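Local coordinates for Ice-binding protein (Colwellia, PDB 3WP9) that binds to the surface of ice crystals, inhibits their growth and prevents larger ice grains from forming at the expense of smaller ones, at residues Gly112-Ser117 with Asp134-Gln139; Asp125-Gly130 with Thr153-Ala158. One frame throughout, in Å; residues are numbered along the deposited sequence.

Contacts 1 and 2 illustrate how two sheets of a right-handed beta-helix share one core. Each pairs parallel strands, and the segments alternate along the chain, strand 126-129 leading directly into strand 136-140. The contact centres lie about 14 Å apart, and the indole of W136 bridges them. It meets the F128 ring edge-to-face, with W136 CD1 3.3 Å from F128 CD1, while W136 CH2 packs 3.5 Å from the methyl CB of A158. A single tryptophan of contact 1 thus touches both segments of contact 2. Both contacts lie away from the threonines that probably bind ice.

Contact 1: residues Gly112-Ser117 with Asp134-Gln139; sequences GVYKWS and DVWIMQ
M138 folds back on itself to reach W116: its chain is bent at both chi2 (-69°) and chi3 (-65°), which carries CE to within 3.2 Å of W116 CH2. The methyl sits at the edge of the indole, near its plane, in tight packing. The first two torsions set SD 3.9 Å from Y114 CD1, oblique to the ring in a Met-aromatic contact, before the turn at chi3 sends CE on to W116. Y114 and W136 run side by side in the same direction, with Y114 CE1 3.9 Å from W136 CD1. The two indole N-H groups of this buried face are satisfied by backbone carbonyls, W116 NE1 by L99 and W136 NE1 by L109.

On the other face Q139 is the central side chain. Its OE1 accepts a weak bond of 2.9 Å from K115 NZ, which the bends at chi3 and chi4 of the lysine bring in from well out of the amide plane. V113 CG1 packs against the same amide, 3.6 Å from Q139 NE2. That nitrogen also donates to the backbone oxygens of A88, in helix 71-89, and of R91, so these two bonds chiefly hold the amide's rotation, the weak lysine contact adding little.

Between the two faces, five backbone hydrogen bonds join the strands. Y114 gives and receives a pair of them, its N reaching I137 O at 2.8 Å and its O accepting from Q139 N at the same length. G112 adopts backbone angles that call for glycine, yet keeps both of its polar atoms in the pairing, with V135 O and I137 N. In-register parallel strands, one face turned to an apolar interior and the other toward a flanking helix, belong to the right-handed beta-helix of the ice-binding protein family.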
ATOM      1  N   GLY A 112      -5.596  16.786   2.785  1.00 23.45           N
ATOM      2  CA  GLY A 112      -6.810  17.015   2.009  1.00 23.04           C
ATOM      3  C   GLY A 112      -7.241  15.771   1.287  1.00 24.64           C
ATOM      4  O   GLY A 112      -6.527  14.739   1.313  1.00 25.21           O
ATOM      5  N   VAL A 113      -8.397  15.878   0.647  1.00 23.71           N
ATOM      6  CA  VAL A 113      -8.907  14.847  -0.267  1.00 18.69           C
ATOM      7  C   VAL A 113      -8.627  15.262  -1.688  1.00 20.04           C
ATOM      8  O   VAL A 113      -8.969  16.352  -2.140  1.00 17.94           O
ATOM      9  CB  VAL A 113     -10.454  14.531   0.006  1.00 17.06           C
ATOM     10  CG1 VAL A 113     -11.003  13.538  -1.034  1.00 18.74           C
ATOM     11  CG2 VAL A 113     -10.648  14.005   1.447  1.00 19.22           C
ATOM     12  N   TYR A 114      -7.911  14.410  -2.438  1.00 17.21           N
ATOM     13  CA  TYR A 114      -7.553  14.683  -3.807  1.00 19.04           C
ATOM     14  C   TYR A 114      -8.213  13.644  -4.660  1.00 18.48           C
ATOM     15  O   TYR A 114      -8.165  12.452  -4.336  1.00 18.91           O
ATOM     16  CB  TYR A 114      -6.014  14.587  -3.978  1.00 19.64           C
ATOM     17  CG  TYR A 114      -5.256  15.676  -3.231  1.00 19.00           C
ATOM     18  CD1 TYR A 114      -5.055  15.576  -1.870  1.00 19.17           C
ATOM     19  CD2 TYR A 114      -4.704  16.766  -3.914  1.00 22.78           C
ATOM     20  CE1 TYR A 114      -4.343  16.574  -1.151  1.00 22.04           C
ATOM     21  CE2 TYR A 114      -3.983  17.773  -3.206  1.00 22.41           C
ATOM     22  CZ  TYR A 114      -3.841  17.657  -1.839  1.00 22.46           C
ATOM     23  OH  TYR A 114      -3.129  18.629  -1.097  1.00 26.47           O
ATOM     24  N   LYS A 115      -8.733  14.080  -5.772  1.00 19.90           N
ATOM     25  CA  LYS A 115      -9.433  13.169  -6.659  1.00 20.92           C
ATOM     26  C   LYS A 115      -8.989  13.347  -8.094  1.00 19.89           C
ATOM     27  O   LYS A 115      -8.866  14.477  -8.610  1.00 18.31           O
ATOM     28  CB  LYS A 115     -10.955  13.409  -6.523  1.00 22.42           C
ATOM     29  CG  LYS A 115     -11.753  12.573  -7.528  1.00 26.76           C
ATOM     30  CD  LYS A 115     -13.255  12.798  -7.437  1.00 33.66           C
ATOM     31  CE  LYS A 115     -13.772  12.255  -6.115  1.00 34.16           C
ATOM     32  NZ  LYS A 115     -13.672  10.761  -6.095  1.00 38.25           N
ATOM     33  N   TRP A 116      -8.798  12.213  -8.786  1.00 17.39           N
ATOM     34  CA  TRP A 116      -8.466  12.231 -10.177  1.00 18.31           C
ATOM     35  C   TRP A 116      -9.374  11.240 -10.862  1.00 16.63           C
ATOM     36  O   TRP A 116      -9.522  10.104 -10.380  1.00 17.43           O
ATOM     37  CB  TRP A 116      -7.023  11.756 -10.431  1.00 17.59           C
ATOM     38  CG  TRP A 116      -5.983  12.757  -9.943  1.00 16.92           C
ATOM     39  CD1 TRP A 116      -5.406  13.777 -10.684  1.00 19.32           C
ATOM     40  CD2 TRP A 116      -5.419  12.809  -8.657  1.00 17.49           C
ATOM     41  NE1 TRP A 116      -4.491  14.472  -9.884  1.00 20.00           N
ATOM     42  CE2 TRP A 116      -4.471  13.885  -8.650  1.00 16.01           C
ATOM     43  CE3 TRP A 116      -5.586  12.042  -7.492  1.00 16.09           C
ATOM     44  CZ2 TRP A 116      -3.732  14.196  -7.524  1.00 16.73           C
ATOM     45  CZ3 TRP A 116      -4.854  12.381  -6.348  1.00 17.62           C
ATOM     46  CH2 TRP A 116      -3.929  13.455  -6.388  1.00 15.88           C
ATOM     47  N   SER A 117      -9.853  11.650 -11.999  1.00 16.47           N
ATOM     48  CA  SER A 117     -10.719  10.787 -12.805  1.00 21.59           C
ATOM     49  C   SER A 117      -9.863  10.052 -13.882  1.00 25.49           C
ATOM     50  O   SER A 117     -10.362   9.387 -14.775  1.00 27.34           O
ATOM     51  CB  SER A 117     -11.842  11.627 -13.425  1.00 21.84           C
ATOM     52  OG  SER A 117     -11.348  12.502 -14.433  1.00 21.78           O
ATOM     53  N   ASP A 134      -2.244  14.966  10.247  1.00 26.56           N
ATOM     54  CA  ASP A 134      -2.896  15.361   9.042  1.00 25.83           C
ATOM     55  C   ASP A 134      -3.025  14.126   8.178  1.00 23.51           C
ATOM     56  O   ASP A 134      -2.224  13.192   8.291  1.00 23.88           O
ATOM     57  CB  ASP A 134      -2.085  16.394   8.293  1.00 29.93           C
ATOM     58  CG  ASP A 134      -2.059  17.746   9.003  1.00 38.45           C
ATOM     59  OD1 ASP A 134      -3.075  18.038   9.697  1.00 38.41           O
ATOM     60  OD2 ASP A 134      -1.040  18.475   8.879  1.00 34.34           O
ATOM     61  N   VAL A 135      -3.997  14.192   7.304  1.00 23.13           N
ATOM     62  CA  VAL A 135      -4.399  13.026   6.525  1.00 24.03           C
ATOM     63  C   VAL A 135      -4.564  13.455   5.072  1.00 21.33           C
ATOM     64  O   VAL A 135      -5.061  14.566   4.719  1.00 21.92           O
ATOM     65  CB  VAL A 135      -5.672  12.398   7.139  1.00 22.65           C
ATOM     66  CG1 VAL A 135      -6.262  11.307   6.214  1.00 24.58           C
ATOM     67  CG2 VAL A 135      -5.390  11.806   8.479  1.00 21.34           C
ATOM     68  N   TRP A 136      -4.114  12.540   4.175  1.00 19.63           N
ATOM     69  CA  TRP A 136      -4.312  12.691   2.755  1.00 19.12           C
ATOM     70  C   TRP A 136      -5.021  11.441   2.241  1.00 16.55           C
ATOM     71  O   TRP A 136      -4.707  10.346   2.653  1.00 18.93           O
ATOM     72  CB  TRP A 136      -2.970  12.767   1.988  1.00 18.50           C
ATOM     73  CG  TRP A 136      -2.096  13.961   2.262  1.00 18.11           C
ATOM     74  CD1 TRP A 136      -1.893  15.028   1.447  1.00 21.33           C
ATOM     75  CD2 TRP A 136      -1.311  14.166   3.435  1.00 18.36           C
ATOM     76  NE1 TRP A 136      -0.988  15.891   2.043  1.00 22.35           N
ATOM     77  CE2 TRP A 136      -0.640  15.395   3.267  1.00 19.58           C
ATOM     78  CE3 TRP A 136      -1.092  13.420   4.602  1.00 16.90           C
ATOM     79  CZ2 TRP A 136       0.229  15.912   4.250  1.00 18.32           C
ATOM     80  CZ3 TRP A 136      -0.233  13.950   5.612  1.00 20.38           C
ATOM     81  CH2 TRP A 136       0.401  15.166   5.400  1.00 16.45           C
ATOM     82  N   ILE A 137      -6.089  11.692   1.505  1.00 15.84           N
ATOM     83  CA  ILE A 137      -6.733  10.640   0.796  1.00 16.98           C
ATOM     84  C   ILE A 137      -6.681  10.923  -0.703  1.00 17.49           C
ATOM     85  O   ILE A 137      -7.138  11.964  -1.236  1.00 17.05           O
ATOM     86  CB  ILE A 137      -8.178  10.361   1.379  1.00 19.41           C
ATOM     87  CG1 ILE A 137      -8.187   9.937   2.888  1.00 20.06           C
ATOM     88  CG2 ILE A 137      -8.874   9.374   0.442  1.00 20.23           C
ATOM     89  CD1 ILE A 137      -9.608   9.748   3.383  1.00 23.99           C
ATOM     90  N   MET A 138      -6.054   9.960  -1.434  1.00 15.36           N
ATOM     91  CA  MET A 138      -5.836  10.082  -2.837  1.00 15.98           C
ATOM     92  C   MET A 138      -6.793   9.140  -3.577  1.00 15.73           C
ATOM     93  O   MET A 138      -6.634   7.958  -3.544  1.00 16.71           O
ATOM     94  CB  MET A 138      -4.366   9.783  -3.202  1.00 18.73           C
ATOM     95  CG  MET A 138      -3.389  10.286  -2.146  1.00 19.69           C
ATOM     96  SD  MET A 138      -3.293  12.050  -2.078  1.00 23.25           S
ATOM     97  CE  MET A 138      -2.622  12.445  -3.635  1.00 21.36           C
ATOM     98  N   GLN A 139      -7.718   9.728  -4.306  1.00 15.63           N
ATOM     99  CA  GLN A 139      -8.822   8.962  -4.937  1.00 15.76           C
ATOM    100  C   GLN A 139      -8.536   8.890  -6.410  1.00 16.63           C
ATOM    101  O   GLN A 139      -8.708   9.872  -7.135  1.00 17.90           O
ATOM    102  CB  GLN A 139     -10.169   9.675  -4.711  1.00 15.29           C
ATOM    103  CG  GLN A 139     -10.478   9.695  -3.272  1.00 17.18           C
ATOM    104  CD  GLN A 139     -11.671  10.580  -2.984  1.00 20.04           C
ATOM    105  OE1 GLN A 139     -12.028  11.441  -3.782  1.00 21.36           O
ATOM    106  NE2 GLN A 139     -12.317  10.328  -1.888  1.00 19.73           N
TER

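Contact 2: residues Asp125-Gly130 with Thr153-Ala158; sequences DVTFNG and TLTGGA
Parallel pairing between coils of the right-handed beta-helix sets T127, F128 and N129 beside T153, L154 and T155, and a type I' turn from T155 to A158 follows strand 152-155 directly. A side-chain hydrogen bond joins N129 and T155. With CG anti to the backbone N (chi1 -176°), the asparagine swings its amide toward the threonine, whose OG1 donates to N129 OD1 at 2.7 Å. The hydroxyl lies in the amide plane, on a lone pair of OD1, at a C=O...OG1 angle of 113°. An alanine in place of N129 would probably leave the T155 hydroxyl without this acceptor and free to turn.

T127 approaches T155 at about a right angle, its methyl CG2 3.5 Å from T155 OG1, so the hydroxyl is flanked by an apolar group as well as the amide. Farther back along this face a water links D125 OD2, to which it donates, with T153 OG1.

T155 N meets F128 O at 2.9 Å in a bond nearly straight at the N-H, although the donor is tilted from the carbonyl plane. T155 O then serves two donors from opposite faces of its carbonyl plane, G130 N at 3.2 Å and A158 N, the latter closing the turn. G156 and G157 have the positive phi that the middle positions of a type I' turn require, which glycine takes readily. The A158 methyl tucks back across the contact, CB 3.5 Å from F128 O.

On the opposite face of the sheet F128 CB meets L154 CD2 at 4.1 Å, and the F128 ring extends inward against L109, M138 and I163. Strand 126-129 is the middle member of a three-stranded parallel sheet, with strand 108-109 along one edge and strand 152-155 along the other.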
ATOM      1  N   ASP A 125       9.998  13.618  -7.978  1.00 15.79           N
ATOM      2  CA  ASP A 125       9.646  13.422  -6.609  1.00 16.57           C
ATOM      3  C   ASP A 125       8.433  14.280  -6.207  1.00 15.24           C
ATOM      4  O   ASP A 125       8.298  15.403  -6.689  1.00 18.73           O
ATOM      5  CB  ASP A 125      10.826  13.696  -5.673  1.00 18.42           C
ATOM      6  CG  ASP A 125      11.950  12.747  -5.900  1.00 21.39           C
ATOM      7  OD1 ASP A 125      11.820  11.791  -6.709  1.00 18.49           O
ATOM      8  OD2 ASP A 125      13.034  13.007  -5.311  1.00 22.26           O
ATOM      9  N   VAL A 126       7.623  13.755  -5.281  1.00 15.60           N
ATOM     10  CA  VAL A 126       6.435  14.490  -4.851  1.00 16.71           C
ATOM     11  C   VAL A 126       6.490  14.540  -3.334  1.00 15.55           C
ATOM     12  O   VAL A 126       6.905  13.590  -2.660  1.00 16.52           O
ATOM     13  CB  VAL A 126       5.121  13.729  -5.275  1.00 16.44           C
ATOM     14  CG1 VAL A 126       5.113  12.337  -4.667  1.00 17.56           C
ATOM     15  CG2 VAL A 126       3.894  14.502  -4.737  1.00 14.56           C
ATOM     16  N   THR A 127       6.079  15.691  -2.727  1.00 16.58           N
ATOM     17  CA  THR A 127       6.139  15.852  -1.311  1.00 17.95           C
ATOM     18  C   THR A 127       4.761  16.041  -0.711  1.00 19.02           C
ATOM     19  O   THR A 127       3.886  16.678  -1.333  1.00 17.95           O
ATOM     20  CB  THR A 127       7.038  17.059  -0.917  1.00 20.91           C
ATOM     21  OG1 THR A 127       8.326  16.893  -1.515  1.00 21.76           O
ATOM     22  CG2 THR A 127       7.133  17.268   0.598  1.00 21.19           C
ATOM     23  N   PHE A 128       4.658  15.453   0.416  1.00 16.26           N
ATOM     24  CA  PHE A 128       3.492  15.542   1.344  1.00 19.56           C
ATOM     25  C   PHE A 128       3.966  16.270   2.618  1.00 20.50           C
ATOM     26  O   PHE A 128       4.742  15.711   3.392  1.00 18.92           O
ATOM     27  CB  PHE A 128       2.976  14.141   1.737  1.00 20.25           C
ATOM     28  CG  PHE A 128       2.255  13.403   0.596  1.00 20.98           C
ATOM     29  CD1 PHE A 128       0.845  13.345   0.583  1.00 20.34           C
ATOM     30  CD2 PHE A 128       2.960  12.778  -0.431  1.00 21.45           C
ATOM     31  CE1 PHE A 128       0.140  12.719  -0.458  1.00 19.07           C
ATOM     32  CE2 PHE A 128       2.275  12.137  -1.499  1.00 21.81           C
ATOM     33  CZ  PHE A 128       0.856  12.138  -1.529  1.00 19.56           C
ATOM     34  N   ASN A 129       3.391  17.480   2.841  1.00 20.91           N
ATOM     35  CA  ASN A 129       3.759  18.312   3.962  1.00 22.76           C
ATOM     36  C   ASN A 129       2.559  18.557   4.907  1.00 20.73           C
ATOM     37  O   ASN A 129       1.524  19.087   4.455  1.00 22.37           O
ATOM     38  CB  ASN A 129       4.274  19.648   3.472  1.00 23.71           C
ATOM     39  CG  ASN A 129       4.767  20.507   4.631  1.00 22.46           C
ATOM     40  OD1 ASN A 129       5.790  20.220   5.218  1.00 25.08           O
ATOM     41  ND2 ASN A 129       3.997  21.533   4.986  1.00 29.33           N
ATOM     42  N   GLY A 130       2.731  18.125   6.129  1.00 21.10           N
ATOM     43  CA  GLY A 130       1.798  18.445   7.213  1.00 23.11           C
ATOM     44  C   GLY A 130       2.301  17.882   8.502  1.00 22.48           C
ATOM     45  O   GLY A 130       3.436  17.454   8.602  1.00 27.40           O
ATOM     46  N   THR A 153       8.033  11.895  -0.738  1.00 17.69           N
ATOM     47  CA  THR A 153       8.755  12.479   0.387  1.00 18.97           C
ATOM     48  C   THR A 153       7.813  13.001   1.434  1.00 18.36           C
ATOM     49  O   THR A 153       6.801  13.572   1.062  1.00 20.50           O
ATOM     50  CB  THR A 153       9.632  13.576  -0.196  1.00 18.09           C
ATOM     51  OG1 THR A 153      10.615  12.906  -1.016  1.00 24.75           O
ATOM     52  CG2 THR A 153      10.335  14.471   0.870  1.00 24.04           C
ATOM     53  N   LEU A 154       8.153  12.763   2.677  1.00 18.29           N
ATOM     54  CA  LEU A 154       7.355  13.223   3.843  1.00 19.13           C
ATOM     55  C   LEU A 154       8.058  14.395   4.568  1.00 21.38           C
ATOM     56  O   LEU A 154       9.245  14.289   4.951  1.00 21.13           O
ATOM     57  CB  LEU A 154       7.137  12.136   4.829  1.00 19.73           C
ATOM     58  CG  LEU A 154       6.474  10.862   4.255  1.00 20.76           C
ATOM     59  CD1 LEU A 154       6.233   9.899   5.393  1.00 23.34           C
ATOM     60  CD2 LEU A 154       5.204  11.222   3.482  1.00 23.39           C
ATOM     61  N   THR A 155       7.330  15.496   4.713  1.00 19.85           N
ATOM     62  CA  THR A 155       7.851  16.611   5.554  1.00 21.45           C
ATOM     63  C   THR A 155       6.849  17.170   6.554  1.00 25.28           C
ATOM     64  O   THR A 155       5.637  16.919   6.474  1.00 24.27           O
ATOM     65  CB  THR A 155       8.324  17.740   4.689  1.00 19.30           C
ATOM     66  OG1 THR A 155       7.244  18.333   3.950  1.00 21.56           O
ATOM     67  CG2 THR A 155       9.456  17.257   3.700  1.00 22.13           C
ATOM     68  N   GLY A 156       7.365  17.950   7.493  1.00 22.56           N
ATOM     69  CA  GLY A 156       6.475  18.602   8.494  1.00 24.84           C
ATOM     70  C   GLY A 156       6.043  17.734   9.673  1.00 26.82           C
ATOM     71  O   GLY A 156       5.472  18.252  10.665  1.00 29.29           O
ATOM     72  N   GLY A 157       6.308  16.432   9.650  1.00 25.19           N
ATOM     73  CA  GLY A 157       5.742  15.520  10.619  1.00 26.27           C
ATOM     74  C   GLY A 157       4.764  14.533   9.941  1.00 23.46           C
ATOM     75  O   GLY A 157       4.307  13.612  10.604  1.00 26.32           O
ATOM     76  N   ALA A 158       4.487  14.755   8.653  1.00 22.34           N
ATOM     77  CA  ALA A 158       3.603  13.834   7.852  1.00 22.72           C
ATOM     78  C   ALA A 158       4.034  12.394   8.102  1.00 24.75           C
ATOM     79  O   ALA A 158       5.249  12.108   8.138  1.00 25.67           O
ATOM     80  CB  ALA A 158       3.621  14.176   6.386  1.00 19.07           C
TER
HETATM   81  O   HOH W   1      12.782  13.604  -2.533  0.50 22.82           O